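Putative nisin-resistance protein (PDB 4Y68) probably makes the bacterium resistant to the lantibiotic nisin, acting as a membrane-attached lipoprotein peptidase of family S41. Local coordinates at residues A[258-263]-A[268-273]; A[33-38]-A[264-269]; A[78-83]-A[91-96]; A[232-237]-A[248-253]. One frame throughout, in Å; residues are numbered along the deposited sequence.

Contact 1 (A[258-263]-A[268-273])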
loop_
_atom_site.group_PDB
_atom_site.type_symbol
_atom_site.label_atom_id
_atom_site.label_comp_id
_atom_site.label_asym_id
_atom_site.label_seq_id
_atom_site.Cartn_x
_atom_site.Cartn_y
_atom_site.Cartn_z
ATOM N N GLU A 258 -0.353 8.180 -5.635
ATOM C CA GLU A 258 -1.657 8.482 -6.202
ATOM C C GLU A 258 -1.658 7.848 -7.584
ATOM O O GLU A 258 -0.616 7.801 -8.245
ATOM C CB GLU A 258 -1.914 9.988 -6.256
ATOM C CG GLU A 258 -1.759 10.686 -4.889
ATOM C CD GLU A 258 -1.839 12.221 -4.960
ATOM O OE1 GLU A 258 -1.925 12.774 -6.072
ATOM O OE2 GLU A 258 -1.809 12.882 -3.892
ATOM N N THR A 259 -2.800 7.317 -8.011
ATOM C CA THR A 259 -2.822 6.551 -9.242
ATOM C C THR A 259 -3.753 7.215 -10.238
ATOM O O THR A 259 -4.886 7.551 -9.905
ATOM C CB THR A 259 -3.248 5.088 -8.987
ATOM O OG1 THR A 259 -2.273 4.450 -8.149
ATOM C CG2 THR A 259 -3.344 4.318 -10.303
ATOM N N PHE A 260 -3.255 7.406 -11.458
ATOM C CA PHE A 260 -3.965 8.154 -12.493
ATOM C C PHE A 260 -4.294 7.238 -13.667
ATOM O O PHE A 260 -3.399 6.605 -14.241
ATOM C CB PHE A 260 -3.131 9.362 -12.942
ATOM C CG PHE A 260 -2.799 10.309 -11.820
ATOM C CD1 PHE A 260 -3.645 11.369 -11.519
ATOM C CD2 PHE A 260 -1.663 10.108 -11.034
ATOM C CE1 PHE A 260 -3.355 12.222 -10.460
ATOM C CE2 PHE A 260 -1.356 10.962 -9.985
ATOM C CZ PHE A 260 -2.205 12.014 -9.692
ATOM N N MET A 261 -5.583 7.117 -13.974
ATOM C CA MET A 261 -6.029 6.256 -15.071
ATOM C C MET A 261 -5.822 6.983 -16.379
ATOM O O MET A 261 -6.385 8.055 -16.594
ATOM C CB MET A 261 -7.496 5.858 -14.925
ATOM C CG MET A 261 -7.874 5.387 -13.523
ATOM S SD MET A 261 -6.910 3.986 -12.924
ATOM C CE MET A 261 -7.196 4.117 -11.160
ATOM N N LEU A 262 -5.016 6.398 -17.248
ATOM C CA LEU A 262 -4.684 7.040 -18.516
ATOM C C LEU A 262 -5.697 6.673 -19.601
ATOM O O LEU A 262 -6.545 5.800 -19.406
ATOM C CB LEU A 262 -3.269 6.651 -18.930
ATOM C CG LEU A 262 -2.254 6.973 -17.834
ATOM C CD1 LEU A 262 -0.875 6.466 -18.212
ATOM C CD2 LEU A 262 -2.241 8.484 -17.579
ATOM N N TYR A 263 -5.578 7.318 -20.758
ATOM C CA TYR A 263 -6.607 7.207 -21.779
ATOM C C TYR A 263 -6.965 5.767 -22.195
ATOM O O TYR A 263 -8.128 5.471 -22.423
ATOM C CB TYR A 263 -6.200 8.008 -23.001
ATOM C CG TYR A 263 -7.365 8.333 -23.912
ATOM C CD1 TYR A 263 -7.747 7.447 -24.916
ATOM C CD2 TYR A 263 -8.086 9.514 -23.765
ATOM C CE1 TYR A 263 -8.801 7.729 -25.767
ATOM C CE2 TYR A 263 -9.150 9.808 -24.618
ATOM C CZ TYR A 263 -9.502 8.901 -25.616
ATOM O OH TYR A 263 -10.556 9.147 -26.468
ATOM N N LEU A 268 -0.843 5.325 -14.291
ATOM C CA LEU A 268 0.336 5.958 -13.735
ATOM C C LEU A 268 0.238 5.929 -12.215
ATOM O O LEU A 268 -0.605 6.609 -11.642
ATOM C CB LEU A 268 0.483 7.398 -14.245
ATOM C CG LEU A 268 1.494 8.309 -13.516
ATOM C CD1 LEU A 268 2.936 7.862 -13.711
ATOM C CD2 LEU A 268 1.346 9.779 -13.930
ATOM N N ALA A 269 1.080 5.109 -11.581
ATOM C CA ALA A 269 1.262 5.111 -10.139
ATOM C C ALA A 269 2.354 6.105 -9.756
ATOM O O ALA A 269 3.527 5.851 -9.981
ATOM C CB ALA A 269 1.621 3.726 -9.642
ATOM N N LEU A 270 1.967 7.215 -9.149
ATOM C CA LEU A 270 2.889 8.335 -8.903
ATOM C C LEU A 270 3.104 8.620 -7.412
ATOM O O LEU A 270 2.138 8.779 -6.664
ATOM C CB LEU A 270 2.359 9.599 -9.599
ATOM C CG LEU A 270 3.209 10.866 -9.528
ATOM C CD1 LEU A 270 4.614 10.578 -10.058
ATOM C CD2 LEU A 270 2.566 11.979 -10.347
ATOM N N THR A 271 4.361 8.712 -6.982
ATOM C CA THR A 271 4.646 8.938 -5.571
ATOM C C THR A 271 4.462 10.405 -5.227
ATOM O O THR A 271 5.020 11.279 -5.894
ATOM C CB THR A 271 6.065 8.485 -5.221
ATOM O OG1 THR A 271 6.205 7.101 -5.563
ATOM C CG2 THR A 271 6.341 8.679 -3.747
ATOM N N THR A 272 3.672 10.690 -4.203
ATOM C CA THR A 272 3.298 12.074 -3.929
ATOM C C THR A 272 3.475 12.455 -2.467
ATOM O O THR A 272 3.370 13.612 -2.112
ATOM C CB THR A 272 1.841 12.326 -4.326
ATOM O OG1 THR A 272 1.001 11.449 -3.566
ATOM C CG2 THR A 272 1.647 12.031 -5.803
ATOM N N GLY A 273 3.759 11.472 -1.626
ATOM C CA GLY A 273 3.810 11.706 -0.197
ATOM C C GLY A 273 4.908 10.958 0.549
ATOM O O GLY A 273 5.112 9.753 0.369
#

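Contact 2 (A[33-38]-A[264-269])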
loop_
_atom_site.group_PDB
_atom_site.type_symbol
_atom_site.label_atom_id
_atom_site.label_comp_id
_atom_site.label_asym_id
_atom_site.label_seq_id
_atom_site.Cartn_x
_atom_site.Cartn_y
_atom_site.Cartn_z
ATOM N N GLU A 33 2.298 11.304 -28.919
ATOM C CA GLU A 33 3.037 12.384 -28.267
ATOM C C GLU A 33 2.259 13.023 -27.116
ATOM O O GLU A 33 2.795 13.159 -26.016
ATOM C CB GLU A 33 3.425 13.474 -29.257
ATOM C CG GLU A 33 4.184 14.627 -28.596
ATOM C CD GLU A 33 4.649 15.699 -29.583
ATOM O OE1 GLU A 33 4.312 15.588 -30.778
ATOM O OE2 GLU A 33 5.340 16.661 -29.160
ATOM N N ARG A 34 1.034 13.460 -27.384
ATOM C CA ARG A 34 0.128 13.994 -26.351
ATOM C C ARG A 34 0.064 13.069 -25.134
ATOM O O ARG A 34 0.208 13.502 -23.997
ATOM C CB ARG A 34 -1.296 14.160 -26.915
ATOM C CG ARG A 34 -1.991 15.499 -26.666
ATOM C CD ARG A 34 -2.456 15.680 -25.251
ATOM N NE ARG A 34 -1.492 16.464 -24.482
ATOM C CZ ARG A 34 -1.757 17.107 -23.338
ATOM N NH1 ARG A 34 -2.974 17.085 -22.801
ATOM N NH2 ARG A 34 -0.789 17.786 -22.725
ATOM N N TYR A 35 -0.182 11.790 -25.406
ATOM C CA TYR A 35 -0.327 10.779 -24.374
ATOM C C TYR A 35 0.903 10.794 -23.471
ATOM O O TYR A 35 0.779 10.738 -22.249
ATOM C CB TYR A 35 -0.552 9.418 -25.027
ATOM C CG TYR A 35 -0.721 8.219 -24.115
ATOM C CD1 TYR A 35 -1.974 7.645 -23.913
ATOM C CD2 TYR A 35 0.378 7.624 -23.500
ATOM C CE1 TYR A 35 -2.134 6.530 -23.096
ATOM C CE2 TYR A 35 0.232 6.514 -22.676
ATOM C CZ TYR A 35 -1.030 5.967 -22.480
ATOM O OH TYR A 35 -1.185 4.841 -21.687
ATOM N N GLY A 36 2.085 10.929 -24.075
ATOM C CA GLY A 36 3.314 10.998 -23.311
ATOM C C GLY A 36 3.440 12.287 -22.520
ATOM O O GLY A 36 3.953 12.290 -21.399
ATOM N N ARG A 37 2.970 13.389 -23.096
ATOM C CA ARG A 37 3.100 14.685 -22.444
ATOM C C ARG A 37 2.140 14.811 -21.244
ATOM O O ARG A 37 2.456 15.472 -20.249
ATOM C CB ARG A 37 2.876 15.814 -23.446
ATOM C CG ARG A 37 4.029 15.976 -24.419
ATOM C CD ARG A 37 3.757 17.070 -25.429
ATOM N NE ARG A 37 3.858 18.404 -24.848
ATOM C CZ ARG A 37 4.986 19.108 -24.800
ATOM N NH1 ARG A 37 6.113 18.599 -25.288
ATOM N NH2 ARG A 37 4.989 20.324 -24.260
ATOM N N VAL A 38 0.997 14.143 -21.338
ATOM C CA VAL A 38 0.045 14.071 -20.234
ATOM C C VAL A 38 0.694 13.435 -19.012
ATOM O O VAL A 38 0.489 13.884 -17.894
ATOM C CB VAL A 38 -1.222 13.255 -20.618
ATOM C CG1 VAL A 38 -1.924 12.734 -19.357
ATOM C CG2 VAL A 38 -2.151 14.105 -21.460
ATOM N N ASP A 264 -5.989 4.868 -22.263
ATOM C CA ASP A 264 -6.253 3.531 -22.787
ATOM C C ASP A 264 -6.343 2.461 -21.700
ATOM O O ASP A 264 -6.208 1.268 -21.997
ATOM C CB ASP A 264 -5.161 3.141 -23.788
ATOM C CG ASP A 264 -3.783 3.136 -23.155
ATOM O OD1 ASP A 264 -3.595 3.855 -22.142
ATOM O OD2 ASP A 264 -2.896 2.407 -23.651
ATOM N N GLY A 265 -6.550 2.878 -20.448
ATOM C CA GLY A 265 -6.631 1.927 -19.352
ATOM C C GLY A 265 -5.298 1.623 -18.672
ATOM O O GLY A 265 -5.223 0.853 -17.705
ATOM N N ALA A 266 -4.228 2.227 -19.164
ATOM C CA ALA A 266 -2.969 2.126 -18.447
ATOM C C ALA A 266 -3.061 2.991 -17.184
ATOM O O ALA A 266 -3.865 3.915 -17.130
ATOM C CB ALA A 266 -1.815 2.546 -19.332
ATOM N N ARG A 267 -2.257 2.670 -16.179
ATOM C CA ARG A 267 -2.218 3.432 -14.925
ATOM C C ARG A 267 -0.857 4.042 -14.625
ATOM O O ARG A 267 0.158 3.352 -14.667
ATOM C CB ARG A 267 -2.586 2.544 -13.738
ATOM C CG ARG A 267 -3.917 1.904 -13.799
ATOM C CD ARG A 267 -4.240 1.327 -12.419
ATOM N NE ARG A 267 -5.565 0.714 -12.374
ATOM C CZ ARG A 267 -5.959 -0.131 -11.424
ATOM N NH1 ARG A 267 -5.123 -0.458 -10.438
ATOM N NH2 ARG A 267 -7.189 -0.649 -11.464
ATOM N N LEU A 268 -0.843 5.325 -14.291
ATOM C CA LEU A 268 0.336 5.958 -13.735
ATOM C C LEU A 268 0.238 5.929 -12.215
ATOM O O LEU A 268 -0.605 6.609 -11.642
ATOM C CB LEU A 268 0.483 7.398 -14.245
ATOM C CG LEU A 268 1.494 8.309 -13.516
ATOM C CD1 LEU A 268 2.936 7.862 -13.711
ATOM C CD2 LEU A 268 1.346 9.779 -13.930
ATOM N N ALA A 269 1.080 5.109 -11.581
ATOM C CA ALA A 269 1.262 5.111 -10.139
ATOM C C ALA A 269 2.354 6.105 -9.756
ATOM O O ALA A 269 3.527 5.851 -9.981
ATOM C CB ALA A 269 1.621 3.726 -9.642
#

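Contact 3 (A[78-83]-A[91-96])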
loop_
_atom_site.group_PDB
_atom_site.type_symbol
_atom_site.label_atom_id
_atom_site.label_comp_id
_atom_site.label_asym_id
_atom_site.label_seq_id
_atom_site.Cartn_x
_atom_site.Cartn_y
_atom_site.Cartn_z
ATOM N N ILE A 78 9.229 5.686 -23.477
ATOM C CA ILE A 78 9.962 6.949 -23.525
ATOM C C ILE A 78 9.904 7.753 -22.210
ATOM O O ILE A 78 10.894 8.369 -21.833
ATOM C CB ILE A 78 9.454 7.825 -24.697
ATOM C CG1 ILE A 78 9.990 7.278 -26.022
ATOM C CG2 ILE A 78 9.900 9.267 -24.528
ATOM C CD1 ILE A 78 9.230 7.758 -27.242
ATOM N N VAL A 79 8.778 7.752 -21.495
ATOM C CA VAL A 79 8.711 8.573 -20.264
ATOM C C VAL A 79 9.126 7.831 -18.986
ATOM O O VAL A 79 9.063 8.380 -17.888
ATOM C CB VAL A 79 7.291 9.142 -20.053
ATOM C CG1 VAL A 79 6.854 9.970 -21.276
ATOM C CG2 VAL A 79 6.300 8.018 -19.776
ATOM N N GLN A 80 9.516 6.569 -19.133
ATOM C CA GLN A 80 9.903 5.732 -18.008
ATOM C C GLN A 80 10.991 6.365 -17.130
ATOM O O GLN A 80 10.894 6.332 -15.889
ATOM C CB GLN A 80 10.364 4.380 -18.532
ATOM C CG GLN A 80 10.692 3.328 -17.481
ATOM C CD GLN A 80 10.897 1.936 -18.121
ATOM O OE1 GLN A 80 11.134 1.825 -19.332
ATOM N NE2 GLN A 80 10.779 0.879 -17.315
ATOM N N GLU A 81 12.023 6.934 -17.758
ATOM C CA GLU A 81 13.115 7.554 -16.993
ATOM C C GLU A 81 12.563 8.728 -16.183
ATOM O O GLU A 81 12.903 8.918 -15.021
ATOM C CB GLU A 81 14.257 8.016 -17.920
ATOM C CG GLU A 81 15.402 8.710 -17.187
ATOM C CD GLU A 81 16.437 9.394 -18.103
ATOM O OE1 GLU A 81 16.129 9.781 -19.259
ATOM O OE2 GLU A 81 17.582 9.554 -17.632
ATOM N N ALA A 82 11.692 9.501 -16.811
ATOM C CA ALA A 82 11.081 10.661 -16.185
ATOM C C ALA A 82 10.214 10.249 -14.997
ATOM O O ALA A 82 10.242 10.884 -13.957
ATOM C CB ALA A 82 10.248 11.437 -17.217
ATOM N N VAL A 83 9.438 9.185 -15.164
ATOM C CA VAL A 83 8.603 8.693 -14.076
ATOM C C VAL A 83 9.469 8.217 -12.924
ATOM O O VAL A 83 9.244 8.584 -11.773
ATOM C CB VAL A 83 7.672 7.551 -14.544
ATOM C CG1 VAL A 83 6.952 6.920 -13.364
ATOM C CG2 VAL A 83 6.648 8.087 -15.533
ATOM N N SER A 91 7.375 4.647 -7.989
ATOM C CA SER A 91 6.538 5.101 -9.092
ATOM C C SER A 91 6.693 4.214 -10.320
ATOM O O SER A 91 7.754 3.643 -10.532
ATOM C CB SER A 91 6.864 6.546 -9.451
ATOM O OG SER A 91 6.523 7.444 -8.403
ATOM N N GLN A 92 5.639 4.111 -11.134
ATOM C CA GLN A 92 5.734 3.407 -12.420
ATOM C C GLN A 92 4.492 3.587 -13.278
ATOM O O GLN A 92 3.467 4.090 -12.813
ATOM C CB GLN A 92 5.981 1.909 -12.205
ATOM C CG GLN A 92 4.939 1.226 -11.345
ATOM C CD GLN A 92 5.319 -0.204 -10.998
ATOM O OE1 GLN A 92 6.035 -0.851 -11.750
ATOM N NE2 GLN A 92 4.849 -0.695 -9.849
ATOM N N ILE A 93 4.604 3.179 -14.537
ATOM C CA ILE A 93 3.491 3.138 -15.469
ATOM C C ILE A 93 3.147 1.672 -15.737
ATOM O O ILE A 93 3.978 0.897 -16.203
ATOM C CB ILE A 93 3.806 3.860 -16.815
ATOM C CG1 ILE A 93 5.148 3.387 -17.396
ATOM C CG2 ILE A 93 3.868 5.354 -16.639
ATOM C CD1 ILE A 93 6.352 4.351 -17.158
ATOM N N LEU A 94 1.928 1.279 -15.411
ATOM C CA LEU A 94 1.481 -0.064 -15.730
ATOM C C LEU A 94 0.531 -0.030 -16.931
ATOM O O LEU A 94 -0.428 0.735 -16.955
ATOM C CB LEU A 94 0.813 -0.687 -14.513
ATOM C CG LEU A 94 1.690 -0.554 -13.264
ATOM C CD1 LEU A 94 0.920 -0.907 -12.014
ATOM C CD2 LEU A 94 2.925 -1.437 -13.414
ATOM N N SER A 95 0.823 -0.839 -17.942
ATOM C CA SER A 95 -0.070 -0.967 -19.068
ATOM C C SER A 95 -1.349 -1.627 -18.566
ATOM O O SER A 95 -1.366 -2.241 -17.485
ATOM C CB SER A 95 0.572 -1.795 -20.183
ATOM O OG SER A 95 0.727 -3.143 -19.772
ATOM N N LYS A 96 -2.412 -1.492 -19.345
ATOM C CA LYS A 96 -3.691 -2.114 -19.021
ATOM C C LYS A 96 -3.549 -3.610 -18.754
ATOM O O LYS A 96 -4.130 -4.128 -17.816
ATOM C CB LYS A 96 -4.698 -1.891 -20.152
ATOM C CG LYS A 96 -6.131 -2.211 -19.736
ATOM C CD LYS A 96 -7.134 -2.162 -20.886
ATOM C CE LYS A 96 -8.553 -2.392 -20.343
ATOM N NZ LYS A 96 -9.618 -2.354 -21.388
#

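Contact 4 (A[232-237]-A[248-253])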
loop_
_atom_site.group_PDB
_atom_site.type_symbol
_atom_site.label_atom_id
_atom_site.label_comp_id
_atom_site.label_asym_id
_atom_site.label_seq_id
_atom_site.Cartn_x
_atom_site.Cartn_y
_atom_site.Cartn_z
ATOM N N MET A 232 2.463 0.306 4.976
ATOM C CA MET A 232 1.631 1.333 5.610
ATOM C C MET A 232 0.589 0.724 6.549
ATOM O O MET A 232 0.164 1.375 7.505
ATOM C CB MET A 232 0.934 2.212 4.566
ATOM C CG MET A 232 1.600 3.600 4.439
ATOM S SD MET A 232 3.300 3.428 3.847
ATOM C CE MET A 232 2.869 2.972 2.160
ATOM N N THR A 233 0.173 -0.509 6.267
ATOM C CA THR A 233 -0.618 -1.272 7.214
ATOM C C THR A 233 0.215 -1.583 8.449
ATOM O O THR A 233 -0.272 -1.449 9.572
ATOM C CB THR A 233 -1.149 -2.583 6.611
ATOM O OG1 THR A 233 -2.064 -2.259 5.574
ATOM C CG2 THR A 233 -1.887 -3.405 7.678
ATOM N N PHE A 234 1.460 -2.009 8.238
ATOM C CA PHE A 234 2.382 -2.213 9.347
ATOM C C PHE A 234 2.533 -0.929 10.162
ATOM O O PHE A 234 2.484 -0.978 11.368
ATOM C CB PHE A 234 3.759 -2.674 8.837
ATOM C CG PHE A 234 4.756 -2.985 9.928
ATOM C CD1 PHE A 234 4.342 -3.299 11.208
ATOM C CD2 PHE A 234 6.114 -2.964 9.666
ATOM C CE1 PHE A 234 5.260 -3.584 12.209
ATOM C CE2 PHE A 234 7.042 -3.250 10.665
ATOM C CZ PHE A 234 6.609 -3.558 11.934
ATOM N N LEU A 235 2.729 0.219 9.506
ATOM C CA LEU A 235 2.890 1.475 10.248
ATOM C C LEU A 235 1.672 1.801 11.108
ATOM O O LEU A 235 1.804 2.398 12.165
ATOM C CB LEU A 235 3.168 2.641 9.295
ATOM C CG LEU A 235 4.558 2.554 8.680
ATOM C CD1 LEU A 235 4.874 3.787 7.822
ATOM C CD2 LEU A 235 5.571 2.390 9.804
ATOM N N SER A 236 0.489 1.399 10.656
ATOM C CA SER A 236 -0.744 1.723 11.367
ATOM C C SER A 236 -0.833 1.066 12.749
ATOM O O SER A 236 -1.661 1.466 13.554
ATOM C CB SER A 236 -1.954 1.306 10.547
ATOM O OG SER A 236 -1.916 1.875 9.265
ATOM N N PHE A 237 0.002 0.054 12.999
ATOM C CA PHE A 237 0.085 -0.601 14.318
ATOM C C PHE A 237 1.226 -0.068 15.180
ATOM O O PHE A 237 1.326 -0.420 16.357
ATOM C CB PHE A 237 0.263 -2.119 14.171
ATOM C CG PHE A 237 -0.955 -2.829 13.628
ATOM C CD1 PHE A 237 -1.887 -3.391 14.486
ATOM C CD2 PHE A 237 -1.159 -2.941 12.259
ATOM C CE1 PHE A 237 -3.007 -4.051 13.997
ATOM C CE2 PHE A 237 -2.274 -3.587 11.758
ATOM C CZ PHE A 237 -3.205 -4.155 12.635
ATOM N N GLN A 248 12.222 -9.543 9.522
ATOM C CA GLN A 248 13.260 -8.719 8.907
ATOM C C GLN A 248 12.713 -7.393 8.434
ATOM O O GLN A 248 11.503 -7.213 8.339
ATOM C CB GLN A 248 13.907 -9.461 7.746
ATOM C CG GLN A 248 14.583 -10.725 8.218
ATOM C CD GLN A 248 14.369 -11.863 7.263
ATOM O OE1 GLN A 248 14.840 -11.823 6.116
ATOM N NE2 GLN A 248 13.627 -12.885 7.714
ATOM N N ALA A 249 13.623 -6.475 8.150
ATOM C CA ALA A 249 13.289 -5.185 7.569
ATOM C C ALA A 249 12.414 -5.352 6.335
ATOM O O ALA A 249 12.589 -6.281 5.556
ATOM C CB ALA A 249 14.564 -4.422 7.221
ATOM N N THR A 250 11.471 -4.443 6.159
ATOM C CA THR A 250 10.588 -4.507 4.996
ATOM C C THR A 250 11.240 -3.972 3.707
ATOM O O THR A 250 12.393 -3.554 3.709
ATOM C CB THR A 250 9.318 -3.741 5.294
ATOM O OG1 THR A 250 9.650 -2.382 5.561
ATOM C CG2 THR A 250 8.685 -4.311 6.549
ATOM N N ALA A 251 10.498 -3.956 2.605
ATOM C CA ALA A 251 11.105 -3.716 1.293
ATOM C C ALA A 251 11.534 -2.273 1.111
ATOM O O ALA A 251 12.408 -1.990 0.303
ATOM C CB ALA A 251 10.145 -4.122 0.173
ATOM N N GLY A 252 10.919 -1.358 1.846
ATOM C CA GLY A 252 11.289 0.046 1.751
ATOM C C GLY A 252 10.527 0.802 0.681
ATOM O O GLY A 252 11.125 1.539 -0.104
ATOM N N TYR A 253 9.203 0.630 0.644
ATOM C CA TYR A 253 8.364 1.377 -0.303
ATOM C C TYR A 253 7.382 2.203 0.509
ATOM O O TYR A 253 6.179 2.292 0.205
ATOM C CB TYR A 253 7.669 0.433 -1.302
ATOM C CG TYR A 253 8.655 -0.146 -2.313
ATOM C CD1 TYR A 253 8.805 0.417 -3.568
ATOM C CD2 TYR A 253 9.456 -1.226 -1.988
ATOM C CE1 TYR A 253 9.714 -0.083 -4.478
ATOM C CE2 TYR A 253 10.386 -1.733 -2.884
ATOM C CZ TYR A 253 10.504 -1.159 -4.131
ATOM O OH TYR A 253 11.409 -1.668 -5.034
#

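Contact 1 (A[258-263]-A[268-273])
Strands 256-261 and 267-276 form a β-hairpin in the antiparallel sheet, and here Phe260 faces Leu268 and Glu258 faces Leu270 as hydrogen-bonded pairs. The strands run antiparallel at 151°. Each pair makes two backbone bonds, among them Phe260 N to Leu268 O at 2.8 Å and Leu270 N to Glu258 O at 2.8 Å. Between them the non-hydrogen-bonded pair Thr259-Ala269 draws closer, its CA atoms 4.4 Å apart, and Thr259 CA makes a CA-H...O contact with Leu268 O. This closer spacing is usual for such a pair, and small Ala269 fits beside β-branched Thr259 on one face. On the other face Phe260, Leu268 and Leu270 form an apolar patch, with Glu258 beyond it. Phe260 CG lies anti to the carbonyl carbon (chi1 -58°), which lays the ring alongside Leu268, pointing the same way, with Phe260 CD2 4.2 Å from Leu268 CD2; its edge reaches Leu270, Phe260 CE2 lying 4.0 Å from Leu270 CB. Leu262 CD1 continues this apolar surface against Leu268 CB, while Arg42 of helix 32-46 touches both Phe260 and Leu268. Farther along, Thr272 and Gly273 both face Val256, a classic β-bulge. Glu258 extends beyond CG across Thr272 at about a right angle, sending its carboxylate to a salt bridge between Glu258 OE2 and Arg46. The aliphatic chain rests on the threonine, with Glu258 CG 3.2 Å from Thr272 OG1.

Contact 2 (A[33-38]-A[264-269])
With CG turned anti to the backbone N (chi1 180°), Tyr35 projects from its helix straight at the hairpin turn, where Asp264, its CG tucked between the backbone N and the carbonyl carbon, holds out its carboxylate. The phenol donates a short hydrogen bond, Tyr35 OH to Asp264 OD1, of 2.6 Å. The acceptor is met on its syn side, 26° out of the carboxylate plane. OD1 lies in the ring plane at its edge, and the carboxylate plane stands nearly perpendicular to the ring (87°). Asp264 OD1 also takes a weak bond from Ala266 N at 3.5 Å, which ties the aspartate back into its own turn. Ala266 CB, small enough to sit beside the hydroxyl, comes within 3.3 Å of Tyr35 OH. A buried tyrosine hydroxyl needs polar company, and Arg76 adds to it: it hydrogen-bonds Tyr35 OH and makes a salt bridge to Asp264 OD2, which would probably stabilise the carboxylate as an anion. Tyr72 stacks on the Tyr35 ring. Helix 32-46 and helix 72-87 thus meet together at the turn that leads into strand 267-276, with Leu262 of the hairpin also touching Tyr35.

Contact 3 (A[78-83]-A[91-96])
Segment 78-83 of helix 72-87, kinked near residues 81 and 82, has its axis 8.4 Å from that of the short strand 92-94, the two directions 141° apart, and Val83 and Gln92 come nearest with CA atoms 6.2 Å apart. The contact is carried by Val83, whose two methyls divide the work. CG1, anti to the backbone N at chi1 172°, lies against the strand's backbone, with Val83 CG1 3.8 Å from Gln92 N and the CB of Ser91 close by. CG2 turns to Ile93, with Val83 CG2 4.1 Å from Ile93 CG2; the two side chains meet at a slant. Ile93 holds CG1 between its backbone N and carbonyl carbon (chi1 50°), which sends the δ-methyl farther up the helix, Ile93 CD1 sitting 3.9 Å from Gln80 CA. Such β-branched residues suit close packing of a helix on the face of a sheet. Ser91 presents only its CB here, since its hydroxyl is bonded to Thr271 OG1. Leu268 touches Val83 and Ile93 alike, and Ile39 of helix 32-46 lies against Val83. Without a polar bond across it, the contact rests on van der Waals packing of methyls, which probably contributes to how helix 72-87 lies on the sheet.

Contact 4 (A[232-237]-A[248-253])
The Phe234 ring is approached obliquely by a methyl, with Phe234 CD2 4.3 Å from Thr250 CG2, whereas the Tyr253 ring has Ala251 CB in plane at its edge, Lys89 in a cation-π contact and His90 meeting it with planes about 65° apart. The fold element is a β-α-β unit of the S41 peptidase domain: helix 229-235 connects the parallel neighbours 218-222 and 243-247, and the loop 248-253 follows the second strand. CG of Phe234 is swung anti to the backbone N (chi1 -177°), carrying the ring toward this loop; Thr222 of strand 218-222 and Ile288 also pack on it. Thr250 suits its buried place because it offers two chemistries: CG2 is turned toward the ring, while its hydroxyl hydrogen-bonds Glu231 and the backbone N of Ile288. Glu231 also accepts from the backbone N atoms of Gly252 and Tyr253, so that one carboxylate grips the loop at several points. A second touch comes from Met232: its flexible chain, bent at chi2 and chi3, lets Met232 CE approach Tyr253 O to 3.9 Å, a nonpolar methyl beside a carbonyl. One turn on, the hydroxyl of Ser236 folds back on the helix, where Ser236 OG donates to Met232 O at 2.8 Å, in the carbonyl plane.

Starting from the N terminus, helix 32-46 opens contact 2, whose loop runs over more than two hundred residues before it closes at 264-269. Nested inside it come contact 3, a short closure from helix 72-87 to strand 92-94, and later contact 4, which closes the helix of the peptidase core on the loop after strand 243-247. Contact 1 opens after contact 4, still within the loop of contact 2, and ends on residues that overlap its closing segment, with Leu268 and Ala269 common to both. Contacts 1, 2 and 3 adjoin one another and join the N-terminal helices to the antiparallel sheet. Contact 4 stands apart, its centre about 21 Å from that of contact 1.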